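Local coordinates for catalase (Bacillus pumilus, PDB 4QOL), which breaks down hydrogen peroxide to water and oxygen at a heme, and also shows peroxidase-like reactivity toward phenolic substrates, at residues Gly65-Glu70 against Ala80-Glu85; Asn71-His76 against Phe202-Lys207; Thr89-Arg94 against Gly296-Asn301. One frame throughout, in Å; residues are numbered along the deposited sequence.

Interaction 1 (Gly65-Glu70 against Ala80-Glu85). With NA (sodium ion), chain I.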
loop_
_atom_site.group_PDB
_atom_site.type_symbol
_atom_site.label_atom_id
_atom_site.label_comp_id
_atom_site.label_asym_id
_atom_site.label_seq_id
_atom_site.Cartn_x
_atom_site.Cartn_y
_atom_site.Cartn_z
ATOM N N GLY A 65 2.903 23.780 -21.019
ATOM C CA GLY A 65 3.247 24.666 -22.064
ATOM C C GLY A 65 3.329 23.989 -23.404
ATOM O O GLY A 65 2.708 22.962 -23.643
ATOM N N VAL A 66 4.057 24.622 -24.294
ATOM C CA VAL A 66 4.220 24.155 -25.679
ATOM C C VAL A 66 5.680 24.240 -26.099
ATOM O O VAL A 66 6.378 25.177 -25.756
ATOM C CB VAL A 66 3.333 24.968 -26.673
ATOM C CG1 VAL A 66 3.553 24.519 -28.094
ATOM C CG2 VAL A 66 1.865 24.798 -26.316
ATOM N N PHE A 67 6.143 23.211 -26.786
ATOM C CA PHE A 67 7.397 23.235 -27.477
ATOM C C PHE A 67 7.220 23.344 -28.999
ATOM O O PHE A 67 6.446 22.631 -29.561
ATOM C CB PHE A 67 8.202 21.953 -27.186
ATOM C CG PHE A 67 9.517 21.928 -27.919
ATOM C CD1 PHE A 67 10.608 22.608 -27.407
ATOM C CD2 PHE A 67 9.672 21.192 -29.080
ATOM C CE1 PHE A 67 11.817 22.613 -28.049
ATOM C CE2 PHE A 67 10.899 21.188 -29.730
ATOM C CZ PHE A 67 11.953 21.920 -29.232
ATOM N N GLU A 68 7.906 24.301 -29.603
ATOM C CA GLU A 68 7.860 24.509 -31.059
ATOM C C GLU A 68 9.225 24.346 -31.691
ATOM O O GLU A 68 10.168 25.021 -31.312
ATOM C CB GLU A 68 7.323 25.920 -31.385
ATOM C CG GLU A 68 7.141 26.132 -32.889
ATOM C CD GLU A 68 6.358 27.375 -33.211
ATOM O OE1 GLU A 68 5.721 27.946 -32.307
ATOM O OE2 GLU A 68 6.388 27.789 -34.371
ATOM N N VAL A 69 9.279 23.537 -32.735
ATOM C CA VAL A 69 10.481 23.313 -33.485
ATOM C C VAL A 69 10.766 24.533 -34.354
ATOM O O VAL A 69 9.874 25.006 -35.104
ATOM C CB VAL A 69 10.368 22.080 -34.397
ATOM C CG1 VAL A 69 11.602 21.896 -35.295
ATOM C CG2 VAL A 69 10.154 20.829 -33.529
ATOM N N GLU A 70 11.999 24.999 -34.250
ATOM C CA GLU A 70 12.521 26.011 -35.197
ATOM C C GLU A 70 13.316 25.381 -36.349
ATOM O O GLU A 70 13.157 25.751 -37.500
ATOM C CB GLU A 70 13.392 27.041 -34.473
ATOM C CG GLU A 70 13.840 28.143 -35.440
ATOM C CD GLU A 70 14.587 29.283 -34.810
ATOM O OE1 GLU A 70 15.256 30.034 -35.582
ATOM O OE2 GLU A 70 14.513 29.451 -33.591
ATOM N N ALA A 80 9.610 11.950 -34.057
ATOM C CA ALA A 80 8.480 12.595 -34.708
ATOM C C ALA A 80 8.296 14.049 -34.258
ATOM O O ALA A 80 8.056 14.934 -35.106
ATOM C CB ALA A 80 7.204 11.789 -34.472
ATOM N N PHE A 81 8.401 14.318 -32.946
ATOM C CA PHE A 81 8.155 15.673 -32.471
ATOM C C PHE A 81 9.185 16.694 -32.956
ATOM O O PHE A 81 8.940 17.908 -32.860
ATOM C CB PHE A 81 7.960 15.752 -30.914
ATOM C CG PHE A 81 9.249 15.804 -30.121
ATOM C CD1 PHE A 81 9.994 14.659 -29.882
ATOM C CD2 PHE A 81 9.691 17.003 -29.584
ATOM C CE1 PHE A 81 11.141 14.712 -29.130
ATOM C CE2 PHE A 81 10.818 17.059 -28.781
ATOM C CZ PHE A 81 11.564 15.908 -28.593
ATOM N N LEU A 82 10.317 16.232 -33.483
ATOM C CA LEU A 82 11.370 17.152 -34.007
ATOM C C LEU A 82 11.432 17.231 -35.523
ATOM O O LEU A 82 12.397 17.761 -36.087
ATOM C CB LEU A 82 12.737 16.755 -33.442
ATOM C CG LEU A 82 12.867 16.785 -31.894
ATOM C CD1 LEU A 82 14.235 16.291 -31.433
ATOM C CD2 LEU A 82 12.642 18.209 -31.416
ATOM N N SER A 83 10.417 16.735 -36.195
ATOM C CA SER A 83 10.577 16.355 -37.643
ATOM C C SER A 83 10.411 17.516 -38.589
ATOM O O SER A 83 10.763 17.421 -39.791
ATOM C CB SER A 83 9.610 15.268 -38.061
ATOM O OG SER A 83 8.236 15.663 -37.901
ATOM N N GLU A 84 9.802 18.579 -38.125
ATOM C CA GLU A 84 9.636 19.678 -39.035
ATOM C C GLU A 84 9.476 21.004 -38.353
ATOM O O GLU A 84 8.917 21.126 -37.225
ATOM C CB GLU A 84 8.513 19.423 -40.033
ATOM C CG GLU A 84 7.181 18.890 -39.575
ATOM C CD GLU A 84 6.058 19.087 -40.674
ATOM O OE1 GLU A 84 6.402 19.308 -41.897
ATOM O OE2 GLU A 84 4.813 19.022 -40.371
ATOM N N GLU A 85 9.892 22.030 -39.097
ATOM C CA GLU A 85 9.797 23.396 -38.640
ATOM C C GLU A 85 8.367 23.726 -38.318
ATOM O O GLU A 85 7.452 23.424 -39.063
ATOM C CB GLU A 85 10.272 24.400 -39.707
ATOM C CG GLU A 85 11.776 24.399 -39.900
ATOM C CD GLU A 85 12.353 23.223 -40.731
ATOM O OE1 GLU A 85 11.571 22.440 -41.385
ATOM O OE2 GLU A 85 13.626 23.044 -40.639
HETATM NA NA NA I . 14.585 21.447 -41.825
HETATM O O HOH W 1 13.089 21.094 -42.916
HETATM O O HOH W 2 15.017 23.249 -42.718
HETATM O O HOH W 3 16.340 21.935 -40.520
HETATM O O HOH W 4 15.604 20.227 -43.027
#

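Interaction 2 (Asn71-His76 against Phe202-Lys207). With NA (sodium ion), chain I.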
loop_
_atom_site.group_PDB
_atom_site.type_symbol
_atom_site.label_atom_id
_atom_site.label_comp_id
_atom_site.label_asym_id
_atom_site.label_seq_id
_atom_site.Cartn_x
_atom_site.Cartn_y
_atom_site.Cartn_z
ATOM N N ASN A 71 14.179 24.423 -36.035
ATOM C CA ASN A 71 14.968 23.725 -37.044
ATOM C C ASN A 71 14.687 22.238 -36.964
ATOM O O ASN A 71 14.932 21.611 -35.934
ATOM C CB ASN A 71 16.442 23.986 -36.825
ATOM C CG ASN A 71 16.788 25.452 -36.985
ATOM O OD1 ASN A 71 16.425 26.046 -38.003
ATOM N ND2 ASN A 71 17.371 26.056 -35.983
ATOM N N SER A 72 14.205 21.657 -38.052
ATOM C CA SER A 72 13.914 20.240 -38.046
ATOM C C SER A 72 15.204 19.424 -37.904
ATOM O O SER A 72 16.308 19.861 -38.309
ATOM C CB SER A 72 13.071 19.851 -39.248
ATOM O OG SER A 72 13.880 19.903 -40.346
ATOM N N MET A 73 15.088 18.299 -37.211
ATOM C CA MET A 73 16.278 17.558 -36.806
ATOM C C MET A 73 16.343 16.237 -37.522
ATOM O O MET A 73 17.071 15.346 -37.129
ATOM C CB MET A 73 16.272 17.370 -35.259
ATOM C CG MET A 73 16.590 18.620 -34.477
ATOM S SD MET A 73 18.319 19.104 -34.685
ATOM C CE MET A 73 18.036 20.760 -35.285
ATOM N N GLU A 74 15.522 16.074 -38.561
ATOM C CA GLU A 74 15.398 14.775 -39.223
ATOM C C GLU A 74 16.715 14.231 -39.775
ATOM O O GLU A 74 16.825 13.043 -40.051
ATOM C CB GLU A 74 14.320 14.824 -40.314
ATOM C CG GLU A 74 14.775 15.456 -41.623
ATOM C CD GLU A 74 15.034 16.980 -41.484
ATOM O OE1 GLU A 74 14.506 17.583 -40.523
ATOM O OE2 GLU A 74 15.724 17.606 -42.316
ATOM N N LYS A 75 17.692 15.090 -40.025
ATOM C CA LYS A 75 18.990 14.591 -40.522
ATOM C C LYS A 75 19.646 13.715 -39.483
ATOM O O LYS A 75 20.440 12.827 -39.801
ATOM C CB LYS A 75 19.931 15.777 -40.841
ATOM C CG LYS A 75 19.609 16.574 -42.101
ATOM C CD LYS A 75 20.639 17.679 -42.321
ATOM C CE LYS A 75 20.596 18.244 -43.745
ATOM N NZ LYS A 75 19.244 18.507 -44.325
ATOM N N HIS A 76 19.305 13.972 -38.198
ATOM C CA HIS A 76 19.999 13.360 -37.069
ATOM C C HIS A 76 19.149 12.487 -36.174
ATOM O O HIS A 76 19.664 11.582 -35.594
ATOM C CB HIS A 76 20.623 14.417 -36.180
ATOM C CG HIS A 76 21.390 15.447 -36.920
ATOM N ND1 HIS A 76 22.516 15.138 -37.644
ATOM C CD2 HIS A 76 21.203 16.781 -37.044
ATOM C CE1 HIS A 76 22.981 16.243 -38.205
ATOM N NE2 HIS A 76 22.209 17.254 -37.843
ATOM N N PHE A 202 22.926 11.186 -24.878
ATOM C CA PHE A 202 22.003 10.237 -25.416
ATOM C C PHE A 202 22.425 9.877 -26.857
ATOM O O PHE A 202 23.375 10.423 -27.387
ATOM C CB PHE A 202 20.592 10.859 -25.436
ATOM C CG PHE A 202 20.049 11.099 -24.069
ATOM C CD1 PHE A 202 19.396 10.045 -23.376
ATOM C CD2 PHE A 202 20.260 12.290 -23.418
ATOM C CE1 PHE A 202 18.974 10.252 -22.028
ATOM C CE2 PHE A 202 19.819 12.495 -22.109
ATOM C CZ PHE A 202 19.208 11.493 -21.425
ATOM N N ARG A 203 21.682 8.994 -27.429
ATOM C CA ARG A 203 21.887 8.597 -28.834
ATOM C C ARG A 203 20.722 9.097 -29.672
ATOM O O ARG A 203 19.550 8.803 -29.323
ATOM C CB ARG A 203 21.990 7.081 -28.925
ATOM C CG ARG A 203 23.287 6.493 -28.402
ATOM C CD ARG A 203 23.290 4.963 -28.693
ATOM N NE ARG A 203 24.601 4.453 -28.373
ATOM C CZ ARG A 203 25.414 3.795 -29.199
ATOM N NH1 ARG A 203 25.047 3.401 -30.410
ATOM N NH2 ARG A 203 26.595 3.474 -28.743
ATOM N N TRP A 204 21.025 9.740 -30.806
ATOM C CA TRP A 204 20.017 10.108 -31.780
ATOM C C TRP A 204 20.209 9.208 -32.971
ATOM O O TRP A 204 21.331 9.028 -33.432
ATOM C CB TRP A 204 20.159 11.571 -32.152
ATOM C CG TRP A 204 19.349 12.487 -31.364
ATOM C CD1 TRP A 204 18.635 12.235 -30.159
ATOM C CD2 TRP A 204 19.131 13.856 -31.655
ATOM N NE1 TRP A 204 17.998 13.376 -29.754
ATOM C CE2 TRP A 204 18.300 14.394 -30.622
ATOM C CE3 TRP A 204 19.520 14.685 -32.665
ATOM C CZ2 TRP A 204 17.834 15.673 -30.655
ATOM C CZ3 TRP A 204 19.143 16.032 -32.611
ATOM C CH2 TRP A 204 18.295 16.491 -31.621
ATOM N N VAL A 205 19.131 8.592 -33.438
ATOM C CA VAL A 205 19.182 7.657 -34.512
ATOM C C VAL A 205 18.230 8.182 -35.583
ATOM O O VAL A 205 17.058 8.369 -35.321
ATOM C CB VAL A 205 18.761 6.221 -34.100
ATOM C CG1 VAL A 205 19.008 5.268 -35.273
ATOM C CG2 VAL A 205 19.535 5.782 -32.860
ATOM N N ASN A 206 18.745 8.333 -36.808
ATOM C CA ASN A 206 17.903 8.813 -37.944
ATOM C C ASN A 206 17.211 7.683 -38.781
ATOM O O ASN A 206 17.338 6.506 -38.481
ATOM C CB ASN A 206 18.699 9.776 -38.818
ATOM C CG ASN A 206 19.754 9.088 -39.712
ATOM O OD1 ASN A 206 19.831 7.878 -39.834
ATOM N ND2 ASN A 206 20.599 9.901 -40.287
ATOM N N LYS A 207 16.453 8.072 -39.795
ATOM C CA LYS A 207 15.684 7.080 -40.549
ATOM C C LYS A 207 16.578 6.080 -41.310
ATOM O O LYS A 207 16.102 5.067 -41.756
ATOM C CB LYS A 207 14.740 7.773 -41.564
ATOM C CG LYS A 207 15.436 8.431 -42.746
ATOM C CD LYS A 207 14.457 9.311 -43.531
ATOM C CE LYS A 207 15.047 10.003 -44.722
ATOM N NZ LYS A 207 14.090 10.643 -45.701
HETATM NA NA NA I . 14.585 21.447 -41.825
HETATM O O HOH W 3 16.340 21.935 -40.520
HETATM O O HOH W 5 15.344 10.677 -39.575
HETATM O O HOH W 4 15.604 20.227 -43.027
HETATM O O HOH W 2 15.017 23.249 -42.718
HETATM O O HOH W 1 13.089 21.094 -42.916
#

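Interaction 3 (Thr89-Arg94 against Gly296-Asn301). With HEM (protoporphyrin IX containing Fe), chain E.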
loop_
_atom_site.group_PDB
_atom_site.type_symbol
_atom_site.label_atom_id
_atom_site.label_comp_id
_atom_site.label_asym_id
_atom_site.label_seq_id
_atom_site.Cartn_x
_atom_site.Cartn_y
_atom_site.Cartn_z
ATOM N N THR A 89 4.384 20.645 -29.879
ATOM C CA THR A 89 4.076 19.526 -28.993
ATOM C C THR A 89 3.772 20.115 -27.621
ATOM O O THR A 89 4.542 20.939 -27.100
ATOM C CB THR A 89 5.273 18.619 -28.892
ATOM O OG1 THR A 89 5.570 18.143 -30.208
ATOM C CG2 THR A 89 5.035 17.419 -27.960
ATOM N N ASP A 90 2.678 19.643 -27.007
ATOM C CA ASP A 90 2.375 20.011 -25.657
ATOM C C ASP A 90 3.435 19.456 -24.664
ATOM O O ASP A 90 3.907 18.335 -24.848
ATOM C CB ASP A 90 0.954 19.507 -25.252
ATOM C CG ASP A 90 -0.156 20.309 -25.869
ATOM O OD1 ASP A 90 0.103 21.375 -26.477
ATOM O OD2 ASP A 90 -1.322 19.892 -25.726
ATOM N N VAL A 91 3.678 20.199 -23.547
ATOM C CA VAL A 91 4.578 19.728 -22.493
ATOM C C VAL A 91 3.947 19.947 -21.121
ATOM O O VAL A 91 3.080 20.786 -20.945
ATOM C CB VAL A 91 5.989 20.390 -22.479
ATOM C CG1 VAL A 91 6.762 20.083 -23.761
ATOM C CG2 VAL A 91 5.942 21.908 -22.295
ATOM N N PHE A 92 4.378 19.115 -20.196
ATOM C CA PHE A 92 4.324 19.382 -18.775
ATOM C C PHE A 92 5.707 19.385 -18.201
ATOM O O PHE A 92 6.482 18.474 -18.494
ATOM C CB PHE A 92 3.436 18.341 -18.028
ATOM C CG PHE A 92 3.329 18.615 -16.552
ATOM C CD1 PHE A 92 2.561 19.662 -16.099
ATOM C CD2 PHE A 92 4.023 17.839 -15.655
ATOM C CE1 PHE A 92 2.518 19.972 -14.713
ATOM C CE2 PHE A 92 3.965 18.133 -14.289
ATOM C CZ PHE A 92 3.196 19.149 -13.826
ATOM N N VAL A 93 5.973 20.326 -17.270
ATOM C CA VAL A 93 7.320 20.544 -16.725
ATOM C C VAL A 93 7.237 20.653 -15.233
ATOM O O VAL A 93 6.366 21.335 -14.718
ATOM C CB VAL A 93 7.991 21.856 -17.294
ATOM C CG1 VAL A 93 9.306 22.133 -16.571
ATOM C CG2 VAL A 93 8.124 21.742 -18.829
ATOM N N ARG A 94 8.092 19.920 -14.542
ATOM C CA ARG A 94 8.238 20.111 -13.091
ATOM C C ARG A 94 9.690 20.538 -12.753
ATOM O O ARG A 94 10.648 19.920 -13.222
ATOM C CB ARG A 94 7.886 18.858 -12.304
ATOM C CG ARG A 94 7.886 19.052 -10.792
ATOM C CD ARG A 94 7.247 17.840 -10.079
ATOM N NE ARG A 94 7.301 17.930 -8.613
ATOM C CZ ARG A 94 8.366 17.661 -7.859
ATOM N NH1 ARG A 94 9.512 17.356 -8.364
ATOM N NH2 ARG A 94 8.247 17.731 -6.529
ATOM N N GLY A 296 14.631 24.568 -30.991
ATOM C CA GLY A 296 13.339 25.155 -30.843
ATOM C C GLY A 296 13.150 25.787 -29.504
ATOM O O GLY A 296 14.138 26.092 -28.806
ATOM N N ARG A 297 11.904 26.109 -29.221
ATOM C CA ARG A 297 11.616 26.885 -28.032
ATOM C C ARG A 297 10.411 26.349 -27.278
ATOM O O ARG A 297 9.405 25.961 -27.871
ATOM C CB ARG A 297 11.316 28.369 -28.377
ATOM C CG ARG A 297 11.042 29.275 -27.169
ATOM C CD ARG A 297 10.779 30.661 -27.743
ATOM N NE ARG A 297 10.756 31.803 -26.847
ATOM C CZ ARG A 297 11.782 32.585 -26.507
ATOM N NH1 ARG A 297 13.034 32.307 -26.844
ATOM N NH2 ARG A 297 11.545 33.618 -25.711
ATOM N N MET A 298 10.584 26.268 -25.962
ATOM C CA MET A 298 9.519 25.836 -25.045
ATOM C C MET A 298 9.015 27.033 -24.208
ATOM O O MET A 298 9.795 27.766 -23.586
ATOM C CB MET A 298 10.038 24.754 -24.082
ATOM C CG MET A 298 9.008 24.362 -23.015
ATOM S SD MET A 298 9.611 22.957 -22.036
ATOM C CE MET A 298 10.843 23.730 -20.991
ATOM N N THR A 299 7.712 27.229 -24.216
ATOM C CA THR A 299 7.065 28.301 -23.485
ATOM C C THR A 299 6.111 27.663 -22.504
ATOM O O THR A 299 5.261 26.846 -22.891
ATOM C CB THR A 299 6.285 29.232 -24.429
ATOM O OG1 THR A 299 7.206 29.704 -25.416
ATOM C CG2 THR A 299 5.685 30.375 -23.713
ATOM N N LEU A 300 6.217 28.065 -21.254
ATOM C CA LEU A 300 5.274 27.605 -20.234
ATOM C C LEU A 300 4.189 28.642 -19.976
ATOM O O LEU A 300 4.503 29.778 -19.556
ATOM C CB LEU A 300 6.022 27.292 -18.939
ATOM C CG LEU A 300 7.134 26.244 -19.102
ATOM C CD1 LEU A 300 7.739 25.957 -17.742
ATOM C CD2 LEU A 300 6.617 24.979 -19.776
ATOM N N ASN A 301 2.935 28.239 -20.206
ATOM C CA ASN A 301 1.842 29.218 -20.292
ATOM C C ASN A 301 0.563 28.865 -19.500
ATOM O O ASN A 301 -0.442 29.549 -19.621
ATOM C CB ASN A 301 1.499 29.486 -21.747
ATOM C CG ASN A 301 0.978 28.256 -22.476
ATOM O OD1 ASN A 301 0.695 27.237 -21.871
ATOM N ND2 ASN A 301 0.866 28.354 -23.791
HETATM C CHA HEM E . 13.611 12.456 -9.274
HETATM C CHB HEM E . 16.508 8.578 -8.954
HETATM C CHC HEM E . 20.098 11.178 -11.223
HETATM C CHD HEM E . 16.853 14.671 -12.090
HETATM C C1A HEM E . 14.107 11.200 -8.963
HETATM C C2A HEM E . 13.407 10.186 -8.233
HETATM C C3A HEM E . 14.222 9.099 -8.149
HETATM C C4A HEM E . 15.412 9.430 -8.823
HETATM C CMA HEM E . 14.005 7.726 -7.583
HETATM C CAA HEM E . 12.010 10.327 -7.722
HETATM C CBA HEM E . 11.101 10.294 -8.969
HETATM C CGA HEM E . 9.663 10.238 -8.611
HETATM O O1A HEM E . 8.828 10.463 -9.511
HETATM O O2A HEM E . 9.287 9.873 -7.474
HETATM C C1B HEM E . 17.730 9.012 -9.540
HETATM C C2B HEM E . 18.876 8.159 -9.618
HETATM C C3B HEM E . 19.885 8.862 -10.223
HETATM C C4B HEM E . 19.336 10.177 -10.585
HETATM C CMB HEM E . 18.920 6.739 -9.115
HETATM C CAB HEM E . 21.242 8.436 -10.570
HETATM C CBB HEM E . 21.538 7.133 -10.559
HETATM C C1C HEM E . 19.511 12.364 -11.664
HETATM C C2C HEM E . 20.071 13.182 -12.618
HETATM C C3C HEM E . 19.169 14.177 -12.841
HETATM C C4C HEM E . 18.004 13.929 -12.079
HETATM C CMC HEM E . 21.467 13.012 -13.177
HETATM C CAC HEM E . 19.282 15.192 -13.833
HETATM C CBC HEM E . 20.020 14.924 -14.897
HETATM C C1D HEM E . 15.713 14.299 -11.361
HETATM C C2D HEM E . 14.527 15.154 -11.320
HETATM C C3D HEM E . 13.624 14.578 -10.521
HETATM C C4D HEM E . 14.265 13.344 -10.081
HETATM C CMD HEM E . 14.436 16.457 -12.058
HETATM C CAD HEM E . 12.238 15.065 -10.178
HETATM C CBD HEM E . 11.334 14.661 -11.364
HETATM C CGD HEM E . 9.982 15.197 -10.994
HETATM O O1D HEM E . 9.768 16.380 -11.232
HETATM O O2D HEM E . 9.100 14.469 -10.464
HETATM N NA HEM E . 15.356 10.711 -9.359
HETATM N NB HEM E . 18.073 10.174 -10.127
HETATM N NC HEM E . 18.225 12.775 -11.392
HETATM N ND HEM E . 15.528 13.218 -10.611
HETATM FE FE HEM E . 16.754 11.760 -10.380
#

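Interaction 1 (Gly65-Glu70 against Ala80-Glu85)
F67 and V69 leave strand 60-69 on the same side, and the loop that follows the strand folds back so that F81, L82 and E84 meet them, while E85 reaches E70. F67 stands with CG anti to the backbone N (chi1 179°). It crosses L82 at about a right angle, its CE2 lying 3.8 Å from L82 CD2, while its CD2 comes up to the edge of the F81 ring, near the plane of that ring. L82 in turn sets its CG over the centre of one F81 face, so it touches both aromatic rings. V69 is pressed against backbone: its CG2 is 3.2 Å from F81 O, and its CB sits 3.3 Å from E84 O. An alanine here would lose both methyls and would probably loosen the packing against F81 O and E84 O. Beyond V69 the chemistry turns polar. E85, bent at chi2 (77°), passes its CG within 3.1 Å of E70 O and delivers OE2 to a sodium ion at 2.2 Å; OE1 accepts a hydrogen bond of 2.5 Å from water 1, itself a sodium ligand. E70 points away from the loop, and its OE2 forms a salt bridge with K294. Strand 60-69 belongs to the antiparallel beta-barrel of the catalase fold, and the returning loop brings one carboxylate to a largely hydrated sodium site.

Interaction 2 (Asn71-His76 against Phe202-Lys207)
A sodium site lies at one end of this contact and a buried tryptophan at the other, both served by the irregular loop that leaves strand 60-69. S72 OG binds the sodium, in company with E85 and four waters. With OG in the crowded position between backbone N and carbonyl carbon, S72 also donates a very short 2.4 Å hydrogen bond to E74 OE1, on the syn lone pair of that oxygen. E74 OE2 accepts from water 4 at 2.7 Å, so this carboxylate acts as a second shell that holds one protein ligand and one water, and its charge would probably polarise the S72 hydroxyl.

Next in the loop, M73 bends at chi2 and chi3 and brings its sulfur to the rim of W204: SD is 3.8 Å from CZ3 and 78° off the ring normal, an edge-on Met-aromatic contact. H76 adds its CB to the same rim, 3.7 Å from W204 CE3. The loop is itself tightened into a turn by H76 N bonding to M73 O at 2.8 Å. A nearly straight hydrogen bond, 175° at the hydrogen, runs 3.0 Å from N206 ND2 to K75 O; the acceptor lies in the amide plane, whereas the donor stands above the carbonyl plane. E210 takes a further bond from the same nitrogen and Y208 N donates to OD1, which fixes the rotation of the amide. Water 5 bridges E74 O to K207 N.

W204 NE1 turns to the hydroxyl of Y216. Strand 202-205 runs between strands 211-220 and 325-327, and the indole packs on V263 and L265 of strand 258-267, with the loop lying along the CE3-CZ3-CH2 edge.

Interaction 3 (Thr89-Arg94 against Gly296-Asn301)
M298 reaches from strand 296-301 toward two valines of strand 89-94, and its atoms meet them one after another. From CB the chain runs out extended, with CG anti to the backbone N. CG comes within 4.0 Å of V91 CG2. SD then settles between the valines, 3.8 Å from V91 CG2 and 3.7 Å from V93 CG2. A bend at chi3 (75°) keeps the terminal CE by V93, so that these two side chains meet tip to tip. L300 crosses V93 at about a right angle and puts its CD2 3.7 Å from V93 CG2, closing the apolar cluster from two residues further along its strand.

F92 and R94 point away from strand 293-302. R94 extends toward the heme, and its NH1 donates a 3.0 Å hydrogen bond to propionate oxygen O1D; R54, Q344 and R347 are also hydrogen-bonded to the heme.

The segment axes come within 8.5 Å because strand 60-69 pairs with both and lies between; the 64° angle reflects the twist and curl of the sheet. M298 also touches F114 and V116 of strand 113-120 and W259 of strand 258-267, which places it inside the curled sheet.

Strand 60-69 ties the three contacts together: interaction 3 joins the strands that flank it, interaction 1 folds the following loop over its end, and interaction 2 carries that loop across to strand 202-205. Interaction 3 is wholly buried and purely apolar across its segments, whereas interactions 1 and 2, both partly buried, pair an apolar base with a polar, hydrated rim. Those two share the sodium ion and its four waters, each lending one ligand, and also meet directly through probable hydrogen bonds from M73 N to L82 O and from S72 N to E85 OE2. Interactions 1 and 3 are joined by backbone pairing, F67 N to T89 O and E68 N to R297 O.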